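Local coordinates for Uly1 (Catenovulum maritimum, PDB 7DRQ), which probably cleaves the algal polysaccharide ulvan, as a calcium-binding lyase of polysaccharide lyase family 24, at residues His73-Arg78 / Ser86-Phe91; Gly276-Phe281 / Gly347-Thr352; Met293-Ser298 / Ala325-Pro330. One frame throughout, in Å; residues are numbered along the deposited sequence.

Contact 1: His73-Arg78 / Ser86-Phe91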
ATOM      1  N   HIS A  73       2.942  -8.964 -17.824  1.00 12.86           N
ATOM      2  CA  HIS A  73       1.806  -9.728 -17.318  1.00 13.18           C
ATOM      3  C   HIS A  73       1.757  -9.709 -15.799  1.00 10.54           C
ATOM      4  O   HIS A  73       2.788  -9.669 -15.117  1.00 13.73           O
ATOM      5  CB  HIS A  73       1.868 -11.176 -17.797  1.00 12.86           C
ATOM      6  CG  HIS A  73       1.353 -11.369 -19.187  1.00 12.48           C
ATOM      7  ND1 HIS A  73       0.033 -11.657 -19.454  1.00 12.81           N
ATOM      8  CD2 HIS A  73       1.982 -11.325 -20.386  1.00 14.12           C
ATOM      9  CE1 HIS A  73      -0.133 -11.776 -20.759  1.00 15.51           C
ATOM     10  NE2 HIS A  73       1.032 -11.568 -21.349  1.00 14.92           N
ATOM     11  N   VAL A  74       0.532  -9.733 -15.280  1.00 10.37           N
ATOM     12  CA  VAL A  74       0.294  -9.865 -13.845  1.00  9.96           C
ATOM     13  C   VAL A  74       0.650 -11.280 -13.399  1.00 11.87           C
ATOM     14  O   VAL A  74       0.159 -12.265 -13.963  1.00 13.32           O
ATOM     15  CB  VAL A  74      -1.175  -9.540 -13.528  1.00 11.36           C
ATOM     16  CG1 VAL A  74      -1.537  -9.984 -12.116  1.00 13.14           C
ATOM     17  CG2 VAL A  74      -1.456  -8.038 -13.729  1.00 10.84           C
HETATM   18  N   MSE A  75       1.501 -11.390 -12.380  1.00  9.18           N
HETATM   19  CA  MSE A  75       1.936 -12.703 -11.879  1.00 10.80           C
HETATM   20  C   MSE A  75       1.607 -12.892 -10.411  1.00 11.44           C
HETATM   21  O   MSE A  75       1.635 -11.941  -9.638  1.00 10.08           O
HETATM   22  CB  MSE A  75       3.446 -12.903 -12.051  1.00 10.78           C
HETATM   23  CG  MSE A  75       4.032 -12.388 -13.353  1.00 12.75           C
HETATM   24 SE   MSE A  75       3.464 -13.441 -14.884  0.73 14.26          SE
HETATM   25  CE  MSE A  75       4.177 -15.206 -14.413  1.00 10.67           C
ATOM     26  N   LEU A  76       1.334 -14.142 -10.023  1.00 12.70           N
ATOM     27  CA  LEU A  76       1.112 -14.506  -8.633  1.00  8.43           C
ATOM     28  C   LEU A  76       1.962 -15.727  -8.315  1.00 10.75           C
ATOM     29  O   LEU A  76       1.797 -16.775  -8.943  1.00 11.89           O
ATOM     30  CB  LEU A  76      -0.375 -14.786  -8.365  1.00  8.32           C
ATOM     31  CG  LEU A  76      -0.644 -15.383  -6.975  1.00 10.22           C
ATOM     32  CD1 LEU A  76      -0.217 -14.401  -5.883  1.00  9.95           C
ATOM     33  CD2 LEU A  76      -2.114 -15.791  -6.813  1.00 11.49           C
ATOM     34  N   THR A  77       2.885 -15.581  -7.367  1.00 10.03           N
ATOM     35  CA  THR A  77       3.790 -16.654  -6.958  1.00 11.22           C
ATOM     36  C   THR A  77       3.438 -17.099  -5.548  1.00 10.82           C
ATOM     37  O   THR A  77       3.142 -16.269  -4.680  1.00 12.22           O
ATOM     38  CB  THR A  77       5.252 -16.190  -6.991  1.00 10.48           C
ATOM     39  OG1 THR A  77       5.616 -15.820  -8.323  1.00 13.82           O
ATOM     40  CG2 THR A  77       6.189 -17.318  -6.516  1.00  9.73           C
ATOM     41  N   ARG A  78       3.455 -18.406  -5.319  1.00 10.44           N
ATOM     42  CA  ARG A  78       3.217 -18.950  -3.991  1.00 10.51           C
ATOM     43  C   ARG A  78       4.420 -19.788  -3.600  1.00 13.67           C
ATOM     44  O   ARG A  78       4.743 -20.759  -4.287  1.00 12.56           O
ATOM     45  CB  ARG A  78       1.940 -19.793  -3.953  1.00 11.88           C
ATOM     46  CG  ARG A  78       1.590 -20.280  -2.548  1.00 10.24           C
ATOM     47  CD  ARG A  78       0.403 -21.243  -2.573  1.00 12.07           C
ATOM     48  NE  ARG A  78       0.772 -22.512  -3.203  1.00 14.39           N
ATOM     49  CZ  ARG A  78      -0.057 -23.537  -3.377  1.00 14.76           C
ATOM     50  NH1 ARG A  78      -1.324 -23.463  -2.954  1.00 12.12           N
ATOM     51  NH2 ARG A  78       0.376 -24.646  -3.976  1.00 13.93           N
ATOM     52  N   SER A  86       8.205 -23.291  -5.087  1.00 14.04           N
ATOM     53  CA  SER A  86       7.365 -22.186  -5.522  1.00 13.84           C
ATOM     54  C   SER A  86       6.658 -22.555  -6.815  1.00 15.21           C
ATOM     55  O   SER A  86       7.167 -23.340  -7.624  1.00 15.71           O
ATOM     56  CB  SER A  86       8.182 -20.903  -5.736  1.00 14.19           C
ATOM     57  OG  SER A  86       8.897 -20.561  -4.560  1.00 15.99           O
ATOM     58  N   VAL A  87       5.474 -21.973  -6.994  1.00 13.27           N
ATOM     59  CA  VAL A  87       4.685 -22.116  -8.211  1.00 12.57           C
ATOM     60  C   VAL A  87       4.113 -20.744  -8.553  1.00 12.86           C
ATOM     61  O   VAL A  87       3.734 -19.977  -7.660  1.00 12.72           O
ATOM     62  CB  VAL A  87       3.560 -23.165  -8.044  1.00 16.35           C
ATOM     63  CG1 VAL A  87       2.750 -22.891  -6.784  1.00 13.38           C
ATOM     64  CG2 VAL A  87       2.663 -23.216  -9.275  1.00 16.40           C
ATOM     65  N   THR A  88       4.050 -20.434  -9.840  1.00 14.33           N
ATOM     66  CA  THR A  88       3.610 -19.118 -10.288  1.00 10.23           C
ATOM     67  C   THR A  88       2.475 -19.255 -11.294  1.00 15.35           C
ATOM     68  O   THR A  88       2.448 -20.198 -12.092  1.00 13.78           O
ATOM     69  CB  THR A  88       4.801 -18.338 -10.879  1.00 12.81           C
ATOM     70  OG1 THR A  88       5.735 -18.070  -9.826  1.00 11.52           O
ATOM     71  CG2 THR A  88       4.368 -17.011 -11.489  1.00 15.05           C
ATOM     72  N   ILE A  89       1.536 -18.311 -11.242  1.00 10.43           N
ATOM     73  CA  ILE A  89       0.414 -18.242 -12.174  1.00 11.93           C
ATOM     74  C   ILE A  89       0.566 -16.972 -12.987  1.00 12.21           C
ATOM     75  O   ILE A  89       0.768 -15.892 -12.420  1.00 14.10           O
ATOM     76  CB  ILE A  89      -0.943 -18.242 -11.449  1.00 14.44           C
ATOM     77  CG1 ILE A  89      -1.172 -19.552 -10.684  1.00 11.70           C
ATOM     78  CG2 ILE A  89      -2.065 -17.984 -12.450  1.00 11.70           C
ATOM     79  CD1 ILE A  89      -2.475 -19.544  -9.854  1.00 13.29           C
ATOM     80  N   GLU A  90       0.469 -17.095 -14.308  1.00 14.40           N
ATOM     81  CA  GLU A  90       0.456 -15.941 -15.197  1.00 12.79           C
ATOM     82  C   GLU A  90      -0.987 -15.567 -15.518  1.00 16.52           C
ATOM     83  O   GLU A  90      -1.759 -16.404 -16.000  1.00 16.52           O
ATOM     84  CB  GLU A  90       1.221 -16.229 -16.489  1.00 17.33           C
ATOM     85  CG  GLU A  90       1.152 -15.098 -17.492  1.00 16.39           C
ATOM     86  CD  GLU A  90       1.670 -15.496 -18.859  1.00 20.59           C
ATOM     87  OE1 GLU A  90       2.500 -16.420 -18.932  1.00 22.03           O
ATOM     88  OE2 GLU A  90       1.240 -14.884 -19.857  1.00 22.79           O
ATOM     89  N   PHE A  91      -1.334 -14.324 -15.266  1.00 10.66           N
ATOM     90  CA  PHE A  91      -2.657 -13.819 -15.595  1.00 15.44           C
ATOM     91  C   PHE A  91      -2.638 -13.115 -16.946  1.00 15.15           C
ATOM     92  O   PHE A  91      -1.613 -12.567 -17.354  1.00 13.54           O
ATOM     93  CB  PHE A  91      -3.159 -12.852 -14.512  1.00 13.88           C
ATOM     94  CG  PHE A  91      -3.704 -13.556 -13.304  1.00 14.02           C
ATOM     95  CD1 PHE A  91      -2.853 -13.990 -12.304  1.00 13.64           C
ATOM     96  CD2 PHE A  91      -5.064 -13.811 -13.181  1.00 15.10           C
ATOM     97  CE1 PHE A  91      -3.346 -14.673 -11.203  1.00 12.41           C
ATOM     98  CE2 PHE A  91      -5.568 -14.489 -12.071  1.00 14.43           C
ATOM     99  CZ  PHE A  91      -4.711 -14.915 -11.086  1.00 11.61           C
TER
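Leu76 with Ile89 and Arg78 with Val87 are the hydrogen-bonded pairs of two antiparallel strands, His73-Arg78 and Ser86-Phe91, whose axes approach to 4.6 Å with directions 161° apart; Phe91 N adds a bond to Val74 O. Met75-Glu90 and Thr77-Thr88 are the intervening non-hydrogen-bonded pairs, and their side chains share one face. There Thr77 OG1 and Thr88 OG1 hydrogen-bond at 2.7 Å, each hydroxyl lying beside its own backbone N. Threonine suits both places: its OG1 links the strands while its methyl gives apolar contact. Thr77 OG1 is also hydrogen-bonded to Trp64 NE1, from the strand on its other flank. Met75, a selenomethionine, bends at chi2 and chi3, which brings its methyl over against the side chains of the neighbouring strand. Its CE lies tightly against Thr88 CG2, at 3.4 Å, and 3.8 Å from Glu90 CB. The strands form a beta hairpin, the outer half of a four-stranded antiparallel blade consistent with the beta-propeller assignment of the family; 86-91 is its edge strand. Glu90 has CG anti to the backbone N (chi1 176°) and is extended beyond it, carrying OE2 over the centre of the His73 ring, 3.4 Å above the plane. This is no hydrogen bond: His73 ND1 instead donates, nearly in its ring plane, to Phe91 O at 2.8 Å (157°), while Glu90 OE1 forms a salt bridge with Arg66. On the other face Arg78 and Val87 lie side by side, pointing the same way, with NH2 4.1 Å from CG1. The long arginine reaches beyond the pair to Asp162, a salt bridge, and to the carbonyl of Ala158. Phe91 turns its ring edge to Leu76, CE1 lying 4.1 Å from CB, and meets Phe170 edge-to-face.

Contact 2: Gly276-Phe281 / Gly347-Thr352; sequences GFQRRF and GGFDWT
Gly276 and Gln278 meet Phe349 and Trp351 where one antiparallel sheet, a blade of the probable beta-propeller, packs on the next; the two backbones share no hydrogen bond, so the rings of Phe349 and Trp351 carry the contact, against the Gly276 backbone and the Gln278 side chain. Gly347 takes part through a water that sits 2.7 Å from Gly347 O and 2.9 Å from Gln278 OE1. That water has more acceptors in reach than protons, so it may not serve both at once. Gln278 NE2 is held separately by Gly292 O, which helps to fix the amide. Phe349 follows with CG anti to the backbone N (chi1 172°), and its ring lies with one face under Gln278 CG and its CE2 edge against the Gly276 backbone. The first is a CH-pi contact, with CG 4.1 Å from the Phe349 ring centroid and the amide only 24° from the ring plane. In the second, Phe349 CE2 meets Gly276 C edge-on at 3.3 Å. Beyond Asp350, which points away from 276-281, Trp351 has CG between the backbone N and the carbonyl carbon (chi1 64°), and its indole face receives Gly276, whose CA makes a CH-pi contact 3.7 Å from the centroid of the five-membered ring. Glycine suits this spot because a side chain would run into the indole. Gly276 N stands above the ring 3.2 Å from Trp351 NE1, but both are donors, and the NE1 proton goes instead to Lys265 O.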
ATOM      1  N   GLY A 276      -4.358   6.014  10.180  1.00 11.68           N
ATOM      2  CA  GLY A 276      -3.549   7.205  10.386  1.00 10.57           C
ATOM      3  C   GLY A 276      -3.390   7.891   9.049  1.00  8.73           C
ATOM      4  O   GLY A 276      -3.296   7.232   8.014  1.00 10.17           O
ATOM      5  N   PHE A 277      -3.404   9.222   9.066  1.00  9.84           N
ATOM      6  CA  PHE A 277      -3.355   9.907   7.782  1.00 12.02           C
ATOM      7  C   PHE A 277      -2.909  11.349   7.964  1.00 11.49           C
ATOM      8  O   PHE A 277      -2.880  11.884   9.074  1.00 10.40           O
ATOM      9  CB  PHE A 277      -4.721   9.850   7.060  1.00  9.32           C
ATOM     10  CG  PHE A 277      -5.837  10.554   7.779  1.00 11.25           C
ATOM     11  CD1 PHE A 277      -6.616   9.875   8.708  1.00 11.00           C
ATOM     12  CD2 PHE A 277      -6.145  11.886   7.491  1.00 11.23           C
ATOM     13  CE1 PHE A 277      -7.661  10.512   9.365  1.00 11.30           C
ATOM     14  CE2 PHE A 277      -7.203  12.536   8.146  1.00 13.30           C
ATOM     15  CZ  PHE A 277      -7.962  11.843   9.077  1.00 11.80           C
ATOM     16  N   GLN A 278      -2.532  11.956   6.841  1.00 10.71           N
ATOM     17  CA  GLN A 278      -2.362  13.395   6.723  1.00  8.23           C
ATOM     18  C   GLN A 278      -3.352  13.919   5.689  1.00 10.68           C
ATOM     19  O   GLN A 278      -3.933  13.162   4.914  1.00 12.31           O
ATOM     20  CB  GLN A 278      -0.906  13.750   6.350  1.00 10.89           C
ATOM     21  CG  GLN A 278       0.077  13.100   7.328  1.00  8.80           C
ATOM     22  CD  GLN A 278       1.511  13.585   7.179  1.00 10.38           C
ATOM     23  OE1 GLN A 278       2.254  13.122   6.308  1.00 10.39           O
ATOM     24  NE2 GLN A 278       1.909  14.518   8.037  1.00 10.04           N
ATOM     25  N   ARG A 279      -3.550  15.229   5.686  1.00  9.57           N
ATOM     26  CA  ARG A 279      -4.610  15.851   4.906  1.00 10.92           C
ATOM     27  C   ARG A 279      -3.988  16.746   3.838  1.00 12.49           C
ATOM     28  O   ARG A 279      -2.969  17.390   4.082  1.00 12.89           O
ATOM     29  CB  ARG A 279      -5.539  16.664   5.823  1.00 12.11           C
ATOM     30  CG  ARG A 279      -6.383  17.714   5.093  1.00 10.98           C
ATOM     31  CD  ARG A 279      -7.276  18.510   6.059  1.00 11.78           C
ATOM     32  NE  ARG A 279      -6.487  19.317   6.986  1.00 13.68           N
ATOM     33  CZ  ARG A 279      -6.960  19.820   8.129  1.00 15.94           C
ATOM     34  NH1 ARG A 279      -8.225  19.610   8.459  1.00 11.95           N
ATOM     35  NH2 ARG A 279      -6.183  20.571   8.908  1.00 10.97           N
ATOM     36  N   ARG A 280      -4.572  16.770   2.640  1.00 11.77           N
ATOM     37  CA  ARG A 280      -4.206  17.775   1.655  1.00 10.91           C
ATOM     38  C   ARG A 280      -5.411  18.678   1.465  1.00 11.94           C
ATOM     39  O   ARG A 280      -6.461  18.223   1.001  1.00 11.12           O
ATOM     40  CB  ARG A 280      -3.769  17.183   0.311  1.00 14.01           C
ATOM     41  CG  ARG A 280      -3.279  18.281  -0.656  1.00 10.33           C
ATOM     42  CD  ARG A 280      -2.771  17.724  -1.995  1.00 13.45           C
ATOM     43  NE  ARG A 280      -1.632  16.821  -1.839  1.00 13.08           N
ATOM     44  CZ  ARG A 280      -0.981  16.254  -2.851  1.00 16.17           C
ATOM     45  NH1 ARG A 280      -1.327  16.526  -4.102  1.00 14.06           N
ATOM     46  NH2 ARG A 280       0.031  15.421  -2.614  1.00 15.49           N
ATOM     47  N   PHE A 281      -5.282  19.927   1.788  1.00 12.19           N
ATOM     48  CA  PHE A 281      -6.372  20.861   1.665  1.00 13.16           C
ATOM     49  C   PHE A 281      -6.332  21.677   0.372  1.00 13.98           C
ATOM     50  O   PHE A 281      -7.298  22.200  -0.001  1.00 13.09           O
ATOM     51  CB  PHE A 281      -6.320  21.897   2.808  1.00 12.12           C
ATOM     52  CG  PHE A 281      -7.424  21.826   3.801  1.00 15.73           C
ATOM     53  CD1 PHE A 281      -8.708  21.679   3.433  1.00 15.97           C
ATOM     54  CD2 PHE A 281      -7.160  21.992   5.146  1.00 23.52           C
ATOM     55  CE1 PHE A 281      -9.707  21.623   4.354  1.00 16.73           C
ATOM     56  CE2 PHE A 281      -8.168  21.968   6.083  1.00 27.35           C
ATOM     57  CZ  PHE A 281      -9.461  21.781   5.671  1.00 26.80           C
ATOM     58  N   GLY A 347       5.283  12.766   1.798  1.00 16.94           N
ATOM     59  CA  GLY A 347       5.460  11.348   2.021  1.00 15.23           C
ATOM     60  C   GLY A 347       6.157  11.134   3.345  1.00 15.14           C
ATOM     61  O   GLY A 347       6.318  12.065   4.133  1.00 12.66           O
ATOM     62  N   GLY A 348       6.570   9.890   3.572  1.00 12.68           N
ATOM     63  CA  GLY A 348       7.265   9.584   4.803  1.00 12.75           C
ATOM     64  C   GLY A 348       6.375   9.406   6.012  1.00 10.11           C
ATOM     65  O   GLY A 348       6.883   9.393   7.138  1.00 13.46           O
ATOM     66  N   PHE A 349       5.071   9.257   5.827  1.00 10.78           N
ATOM     67  CA  PHE A 349       4.162   9.131   6.958  1.00  9.08           C
ATOM     68  C   PHE A 349       3.833   7.667   7.207  1.00 11.86           C
ATOM     69  O   PHE A 349       3.565   6.911   6.268  1.00 12.47           O
ATOM     70  CB  PHE A 349       2.865   9.905   6.727  1.00 12.23           C
ATOM     71  CG  PHE A 349       1.840   9.643   7.780  1.00  9.54           C
ATOM     72  CD1 PHE A 349       1.973  10.206   9.041  1.00  9.30           C
ATOM     73  CD2 PHE A 349       0.771   8.779   7.542  1.00 10.58           C
ATOM     74  CE1 PHE A 349       1.024   9.952  10.036  1.00 10.41           C
ATOM     75  CE2 PHE A 349      -0.167   8.515   8.535  1.00 11.98           C
ATOM     76  CZ  PHE A 349      -0.044   9.104   9.777  1.00 10.96           C
ATOM     77  N   ASP A 350       3.850   7.271   8.476  1.00  9.67           N
ATOM     78  CA  ASP A 350       3.421   5.925   8.836  1.00 10.04           C
ATOM     79  C   ASP A 350       3.058   5.923  10.311  1.00 12.10           C
ATOM     80  O   ASP A 350       3.345   6.875  11.039  1.00 11.95           O
ATOM     81  CB  ASP A 350       4.504   4.883   8.525  1.00  9.93           C
ATOM     82  CG  ASP A 350       3.935   3.476   8.388  1.00 14.55           C
ATOM     83  OD1 ASP A 350       2.695   3.334   8.288  1.00 12.61           O
ATOM     84  OD2 ASP A 350       4.734   2.516   8.387  1.00 12.77           O
ATOM     85  N   TRP A 351       2.430   4.827  10.747  1.00 11.22           N
ATOM     86  CA  TRP A 351       1.960   4.702  12.120  1.00  9.25           C
ATOM     87  C   TRP A 351       1.809   3.222  12.451  1.00 10.76           C
ATOM     88  O   TRP A 351       1.726   2.372  11.563  1.00 12.34           O
ATOM     89  CB  TRP A 351       0.627   5.434  12.323  1.00 12.26           C
ATOM     90  CG  TRP A 351      -0.442   4.818  11.509  1.00 10.77           C
ATOM     91  CD1 TRP A 351      -0.714   5.056  10.192  1.00 10.54           C
ATOM     92  CD2 TRP A 351      -1.353   3.804  11.936  1.00  9.12           C
ATOM     93  NE1 TRP A 351      -1.759   4.261   9.779  1.00 11.09           N
ATOM     94  CE2 TRP A 351      -2.168   3.483  10.831  1.00 12.86           C
ATOM     95  CE3 TRP A 351      -1.560   3.137  13.148  1.00  9.29           C
ATOM     96  CZ2 TRP A 351      -3.184   2.525  10.904  1.00 10.53           C
ATOM     97  CZ3 TRP A 351      -2.563   2.181  13.221  1.00 11.74           C
ATOM     98  CH2 TRP A 351      -3.365   1.883  12.102  1.00 11.41           C
ATOM     99  N   THR A 352       1.747   2.929  13.744  1.00 10.37           N
ATOM    100  CA  THR A 352       1.414   1.585  14.198  1.00  9.67           C
ATOM    101  C   THR A 352       0.922   1.691  15.634  1.00 11.14           C
ATOM    102  O   THR A 352       1.070   2.730  16.283  1.00 10.00           O
ATOM    103  CB  THR A 352       2.616   0.634  14.081  1.00 11.52           C
ATOM    104  OG1 THR A 352       2.199  -0.706  14.371  1.00 12.85           O
ATOM    105  CG2 THR A 352       3.703   1.041  15.065  1.00 12.61           C
TER
HETATM  106  O   HOH W   1       5.085  12.796   6.479  1.00 14.22           O

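Contact 3: Met293-Ser298 / Ala325-Pro330; sequences MFYAYS and ALVMRP
Met293 O accepts a hydrogen bond from Val327 N at 2.9 Å, nearly straight at 172°, and a long, weak one from Met328 N. Two residues on, Tyr295 N donates to Ala325 O at 2.8 Å, and the same oxygen receives a CA-H...O contact from Phe294 CA. Round these bonds apolar side chains pack. Met293 and Met328, both selenomethionines, bend at chi3, and Met328 also at chi2, which brings their CE methyls to 3.3 Å, tighter than usual. The branched Val327 serves two neighbours: CG2 touches Met293 CG at 3.6 Å and CG1 touches Tyr295 CB at 3.7 Å. The short, weakly bonded strand 326-328 thus pairs roughly antiparallel with strand 290-298 of a probable propeller blade, its direction 133° from that of 293-298, while strand 307-308 pairs with a later part of that same strand. Phe294 CE1 packs on Leu326 CD1 at 3.9 Å, and its ring meets that of Phe277 with planes about 15° apart. Leu326 CD1 also lies over one face of the Arg329 guanidinium, which a salt bridge to Asp323 holds. Farther out, Tyr295 OH is hydrogen-bonded to Arg274 NH1.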
HETATM    1  N   MSE A 293      -1.517  15.821  11.058  1.00 12.47           N
HETATM    2  CA  MSE A 293      -1.297  14.396  11.269  1.00  9.96           C
HETATM    3  C   MSE A 293      -2.486  13.894  12.084  1.00 11.28           C
HETATM    4  O   MSE A 293      -2.859  14.496  13.094  1.00 12.02           O
HETATM    5  CB  MSE A 293       0.034  14.147  11.976  1.00 11.12           C
HETATM    6  CG  MSE A 293       0.381  12.694  12.137  1.00 11.43           C
HETATM    7 SE   MSE A 293       2.205  12.556  12.890  1.00 21.36          SE
HETATM    8  CE  MSE A 293       3.255  13.176  11.390  1.00 13.21           C
ATOM      9  N   PHE A 294      -3.087  12.792  11.652  1.00 11.39           N
ATOM     10  CA  PHE A 294      -4.393  12.402  12.169  1.00 10.54           C
ATOM     11  C   PHE A 294      -4.433  10.902  12.430  1.00  9.55           C
ATOM     12  O   PHE A 294      -3.724  10.121  11.791  1.00 11.22           O
ATOM     13  CB  PHE A 294      -5.498  12.804  11.183  1.00  9.57           C
ATOM     14  CG  PHE A 294      -5.450  14.252  10.777  1.00  9.58           C
ATOM     15  CD1 PHE A 294      -6.120  15.217  11.510  1.00 11.74           C
ATOM     16  CD2 PHE A 294      -4.696  14.654   9.673  1.00  9.62           C
ATOM     17  CE1 PHE A 294      -6.058  16.568  11.141  1.00 11.35           C
ATOM     18  CE2 PHE A 294      -4.627  15.986   9.308  1.00 10.65           C
ATOM     19  CZ  PHE A 294      -5.320  16.946  10.039  1.00 11.21           C
ATOM     20  N   TYR A 295      -5.313  10.499  13.355  1.00  9.40           N
ATOM     21  CA  TYR A 295      -5.408   9.098  13.747  1.00 11.32           C
ATOM     22  C   TYR A 295      -6.775   8.850  14.362  1.00 10.17           C
ATOM     23  O   TYR A 295      -7.283   9.687  15.115  1.00 10.36           O
ATOM     24  CB  TYR A 295      -4.301   8.733  14.745  1.00 11.37           C
ATOM     25  CG  TYR A 295      -4.517   7.467  15.561  1.00 11.16           C
ATOM     26  CD1 TYR A 295      -4.259   6.214  15.015  1.00  9.69           C
ATOM     27  CD2 TYR A 295      -4.898   7.535  16.896  1.00  9.38           C
ATOM     28  CE1 TYR A 295      -4.409   5.056  15.768  1.00 10.56           C
ATOM     29  CE2 TYR A 295      -5.078   6.390  17.655  1.00 10.40           C
ATOM     30  CZ  TYR A 295      -4.832   5.153  17.085  1.00 13.97           C
ATOM     31  OH  TYR A 295      -4.975   4.019  17.843  1.00 11.72           O
ATOM     32  N   ALA A 296      -7.361   7.701  14.042  1.00 11.14           N
ATOM     33  CA  ALA A 296      -8.599   7.285  14.681  1.00 11.18           C
ATOM     34  C   ALA A 296      -8.631   5.766  14.708  1.00 11.73           C
ATOM     35  O   ALA A 296      -7.953   5.106  13.917  1.00 11.17           O
ATOM     36  CB  ALA A 296      -9.832   7.840  13.955  1.00  9.59           C
ATOM     37  N   TYR A 297      -9.440   5.211  15.610  1.00  9.38           N
ATOM     38  CA  TYR A 297      -9.563   3.762  15.690  1.00  8.69           C
ATOM     39  C   TYR A 297     -11.016   3.406  15.960  1.00  9.21           C
ATOM     40  O   TYR A 297     -11.788   4.217  16.477  1.00 11.18           O
ATOM     41  CB  TYR A 297      -8.644   3.163  16.769  1.00 10.38           C
ATOM     42  CG  TYR A 297      -9.014   3.572  18.179  1.00 10.40           C
ATOM     43  CD1 TYR A 297      -9.926   2.831  18.925  1.00 10.57           C
ATOM     44  CD2 TYR A 297      -8.453   4.698  18.759  1.00 11.26           C
ATOM     45  CE1 TYR A 297     -10.269   3.204  20.206  1.00 12.74           C
ATOM     46  CE2 TYR A 297      -8.799   5.085  20.048  1.00 14.01           C
ATOM     47  CZ  TYR A 297      -9.701   4.333  20.762  1.00 12.61           C
ATOM     48  OH  TYR A 297     -10.043   4.711  22.041  1.00 12.33           O
ATOM     49  N   SER A 298     -11.383   2.183  15.599  1.00 11.66           N
ATOM     50  CA  SER A 298     -12.741   1.690  15.782  1.00 11.05           C
ATOM     51  C   SER A 298     -12.759   0.612  16.857  1.00 11.56           C
ATOM     52  O   SER A 298     -11.913  -0.289  16.855  1.00 10.25           O
ATOM     53  CB  SER A 298     -13.298   1.131  14.473  1.00 14.49           C
ATOM     54  OG  SER A 298     -14.536   0.470  14.718  1.00 13.23           O
ATOM     55  N   ALA A 325      -9.726  14.175  14.475  1.00 12.35           N
ATOM     56  CA  ALA A 325      -8.782  13.074  14.630  1.00 13.57           C
ATOM     57  C   ALA A 325      -7.339  13.557  14.758  1.00 10.69           C
ATOM     58  O   ALA A 325      -6.409  12.765  14.626  1.00 12.09           O
ATOM     59  CB  ALA A 325      -8.924  12.103  13.455  1.00 12.73           C
ATOM     60  N   LEU A 326      -7.139  14.846  15.027  1.00 13.91           N
ATOM     61  CA  LEU A 326      -5.792  15.412  15.108  1.00 11.08           C
ATOM     62  C   LEU A 326      -4.931  14.724  16.167  1.00 13.81           C
ATOM     63  O   LEU A 326      -5.402  14.418  17.265  1.00 15.96           O
ATOM     64  CB  LEU A 326      -5.898  16.900  15.443  1.00 10.51           C
ATOM     65  CG  LEU A 326      -4.582  17.673  15.527  1.00 13.96           C
ATOM     66  CD1 LEU A 326      -3.986  17.850  14.126  1.00 14.09           C
ATOM     67  CD2 LEU A 326      -4.823  19.031  16.194  1.00 18.02           C
ATOM     68  N   VAL A 327      -3.646  14.502  15.847  1.00 12.11           N
ATOM     69  CA  VAL A 327      -2.664  14.130  16.870  1.00 12.57           C
ATOM     70  C   VAL A 327      -1.502  15.130  16.934  1.00 15.51           C
ATOM     71  O   VAL A 327      -0.890  15.306  17.995  1.00 16.33           O
ATOM     72  CB  VAL A 327      -2.117  12.695  16.661  1.00 12.64           C
ATOM     73  CG1 VAL A 327      -3.236  11.656  16.773  1.00 13.80           C
ATOM     74  CG2 VAL A 327      -1.379  12.564  15.326  1.00 16.63           C
HETATM   75  N   MSE A 328      -1.183  15.789  15.821  1.00 11.29           N
HETATM   76  CA  MSE A 328       0.030  16.637  15.750  1.00 14.04           C
HETATM   77  C   MSE A 328      -0.030  17.547  14.529  1.00 13.70           C
HETATM   78  O   MSE A 328      -0.634  17.186  13.525  1.00 15.12           O
HETATM   79  CB  MSE A 328       1.295  15.750  15.720  1.00 14.41           C
HETATM   80  CG  MSE A 328       2.627  16.425  16.151  1.00 14.48           C
HETATM   81 SE   MSE A 328       3.661  17.273  14.716  0.59 13.74          SE
HETATM   82  CE  MSE A 328       3.606  15.741  13.381  1.00 29.69           C
ATOM     83  N   ARG A 329       0.560  18.737  14.609  1.00 15.19           N
ATOM     84  CA  ARG A 329       0.596  19.629  13.452  1.00  9.88           C
ATOM     85  C   ARG A 329       2.029  19.690  12.965  1.00 14.20           C
ATOM     86  O   ARG A 329       2.841  20.400  13.568  1.00 12.78           O
ATOM     87  CB  ARG A 329       0.105  21.031  13.821  1.00 15.38           C
ATOM     88  CG  ARG A 329      -1.313  21.101  14.362  1.00 15.36           C
ATOM     89  CD  ARG A 329      -2.320  21.251  13.242  1.00 17.27           C
ATOM     90  NE  ARG A 329      -3.615  21.632  13.793  1.00 13.38           N
ATOM     91  CZ  ARG A 329      -4.777  21.426  13.182  1.00 17.20           C
ATOM     92  NH1 ARG A 329      -4.809  20.839  11.991  1.00 13.80           N
ATOM     93  NH2 ARG A 329      -5.905  21.795  13.779  1.00 18.98           N
ATOM     94  N   PRO A 330       2.403  18.991  11.888  1.00 11.59           N
ATOM     95  CA  PRO A 330       3.832  18.990  11.487  1.00 10.77           C
ATOM     96  C   PRO A 330       4.356  20.359  11.067  1.00 13.32           C
ATOM     97  O   PRO A 330       5.577  20.582  11.105  1.00 13.05           O
ATOM     98  CB  PRO A 330       3.880  17.997  10.316  1.00 13.30           C
ATOM     99  CG  PRO A 330       2.652  17.165  10.444  1.00 14.26           C
ATOM    100  CD  PRO A 330       1.607  18.015  11.127  1.00 13.16           C
TER

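Overall arrangement
Contact 1 comes first along the chain and lies on the opposite side of its centre from the other two, its centre about 32 Å from that of contact 2 and about 38 Å from that of contact 3. Contacts 2 and 3 are neighbours, with centres about 9 Å apart, and contact 3 is nested in the loop that contact 2 closes. Segment 276-281 of contact 2 lies in the same sheet as contact 3, strands 272-280 and 290-298 being adjacent: Phe277 O and Phe294 N probably hydrogen-bond at 2.7 Å. Contacts 1 and 3 each pair strands within one sheet, whereas contact 2 joins two, consistent with a propeller in which successive sheets pack on each other.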